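Local coordinates for protein alpha-amylase/trypsin inhibitor (Eleusine coracana, PDB 1B1U) that inhibits both trypsin and alpha-amylase and may protect ragi seeds against hydrolytic enzymes of their own and of foreign origin, at residues 58-63 / 92-97. Residues are numbered along the deposited sequence; the frame is centred on the assembly and turned at random.
Sequences EAVRIL and AFAPKL
Val60 presses a single methyl group against the turn that follows helix 87-93. With CG1 anti to the backbone N (chi1 170°), this branch reaches over the Ala94-Pro95 peptide. Val60 CG1 lies 3.6 Å from Ala94 O and nearly as close to Pro95 CA, while the Ala94 methyl comes alongside, 4.2 Å from CB to Val60 CG1. Backbone rather than side chain thus forms much of the surface that receives the valine, and the two backbones come closest here, with 6.3 Å between Val60 CA and Pro95 CA. One turn further along the helix the fit is looser: Leu63 and Leu97 cross at about a right angle and meet through one methyl each, CD2 to CD1 at 4.1 Å. No hydrogen bond links the segments; Ala94 O instead accepts the backbone N of Leu97 at 2.9 Å. Leu117 also touches Val60, and helix 19-29 adds Cys20 against Leu63 and Tyr23 against Leu97. Glu58 and Arg61, both partly exposed, take no part in the packing. They form a salt bridge, Arg61 NH2 to Glu58 OE2 at 2.9 Å and NE to OE1 at 3.2 Å, with the carboxylate at the guanidinium edge; NH2 also donates a hydrogen bond to Gly66 O. The contact joins helix 53-64 to the turn after helix 87-93 inside the disulfide-rich, four-helix fold of the cereal trypsin/alpha-amylase inhibitors.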
# COMPACT_ATOMS: atom_id res chain seq x y z
N GLU A 58 -2.75 5.66 -5.63
CA GLU A 58 -1.57 5.49 -6.49
C GLU A 58 -0.47 4.83 -5.69
O GLU A 58 0.21 3.93 -6.17
CB GLU A 58 -1.10 6.85 -7.04
CG GLU A 58 0.21 6.84 -7.85
CD GLU A 58 0.24 5.78 -8.94
OE1 GLU A 58 -0.82 5.43 -9.50
OE2 GLU A 58 1.34 5.29 -9.24
N ALA A 59 -0.30 5.30 -4.46
CA ALA A 59 0.70 4.79 -3.52
C ALA A 59 0.49 3.30 -3.23
O ALA A 59 1.46 2.56 -3.00
CB ALA A 59 0.65 5.58 -2.22
N VAL A 60 -0.77 2.87 -3.23
CA VAL A 60 -1.09 1.47 -2.98
C VAL A 60 -0.73 0.66 -4.22
O VAL A 60 -0.13 -0.40 -4.11
CB VAL A 60 -2.60 1.30 -2.62
CG1 VAL A 60 -2.98 -0.19 -2.61
CG2 VAL A 60 -2.86 1.89 -1.25
N ARG A 61 -1.09 1.17 -5.40
CA ARG A 61 -0.76 0.48 -6.65
C ARG A 61 0.74 0.29 -6.75
O ARG A 61 1.22 -0.75 -7.19
CB ARG A 61 -1.25 1.30 -7.86
CG ARG A 61 -1.20 0.55 -9.19
CD ARG A 61 -1.12 1.52 -10.38
NE ARG A 61 0.03 2.41 -10.28
CZ ARG A 61 1.27 2.00 -10.51
NH1 ARG A 61 1.50 0.75 -10.85
NH2 ARG A 61 2.29 2.83 -10.38
N ILE A 62 1.49 1.30 -6.33
CA ILE A 62 2.95 1.22 -6.38
C ILE A 62 3.45 0.13 -5.45
O ILE A 62 4.46 -0.52 -5.72
CB ILE A 62 3.63 2.56 -5.96
CG1 ILE A 62 3.10 3.73 -6.79
CG2 ILE A 62 5.13 2.44 -6.13
CD1 ILE A 62 3.70 5.10 -6.38
N LEU A 63 2.75 -0.06 -4.33
CA LEU A 63 3.12 -1.09 -3.36
C LEU A 63 3.00 -2.45 -4.02
O LEU A 63 3.87 -3.30 -3.89
CB LEU A 63 2.19 -1.04 -2.14
CG LEU A 63 2.24 -2.16 -1.10
CD1 LEU A 63 3.65 -2.27 -0.48
CD2 LEU A 63 1.20 -1.87 -0.02
N ALA A 92 -4.76 -8.88 -4.17
CA ALA A 92 -6.21 -8.83 -4.00
C ALA A 92 -6.63 -8.01 -2.77
O ALA A 92 -7.63 -7.31 -2.80
CB ALA A 92 -6.78 -10.26 -3.91
N PHE A 93 -5.87 -8.09 -1.68
CA PHE A 93 -6.24 -7.32 -0.50
C PHE A 93 -5.78 -5.86 -0.56
O PHE A 93 -6.59 -4.95 -0.39
CB PHE A 93 -5.70 -7.98 0.77
CG PHE A 93 -5.85 -7.11 1.99
CD1 PHE A 93 -7.11 -6.74 2.45
CD2 PHE A 93 -4.73 -6.58 2.63
CE1 PHE A 93 -7.26 -5.85 3.51
CE2 PHE A 93 -4.87 -5.68 3.69
CZ PHE A 93 -6.15 -5.32 4.13
N ALA A 94 -4.49 -5.64 -0.81
CA ALA A 94 -3.89 -4.29 -0.87
C ALA A 94 -4.80 -3.10 -1.12
O ALA A 94 -4.84 -2.18 -0.30
CB ALA A 94 -2.76 -4.28 -1.89
N PRO A 95 -5.51 -3.07 -2.26
CA PRO A 95 -6.40 -1.91 -2.50
C PRO A 95 -7.53 -1.73 -1.47
O PRO A 95 -8.42 -0.89 -1.64
CB PRO A 95 -6.96 -2.14 -3.91
CG PRO A 95 -6.20 -3.29 -4.48
CD PRO A 95 -5.56 -4.05 -3.36
N LYS A 96 -7.51 -2.52 -0.41
CA LYS A 96 -8.56 -2.42 0.60
C LYS A 96 -8.01 -1.69 1.81
O LYS A 96 -8.74 -1.38 2.75
CB LYS A 96 -9.06 -3.82 1.01
CG LYS A 96 -9.55 -4.72 -0.13
CD LYS A 96 -10.85 -4.21 -0.73
CE LYS A 96 -10.99 -4.63 -2.20
NZ LYS A 96 -11.91 -3.75 -2.99
N LEU A 97 -6.71 -1.39 1.78
CA LEU A 97 -6.08 -0.70 2.88
C LEU A 97 -6.73 0.65 3.20
O LEU A 97 -6.55 1.19 4.28
CB LEU A 97 -4.59 -0.49 2.59
CG LEU A 97 -3.66 -1.70 2.57
CD1 LEU A 97 -2.31 -1.25 2.01
CD2 LEU A 97 -3.49 -2.29 3.97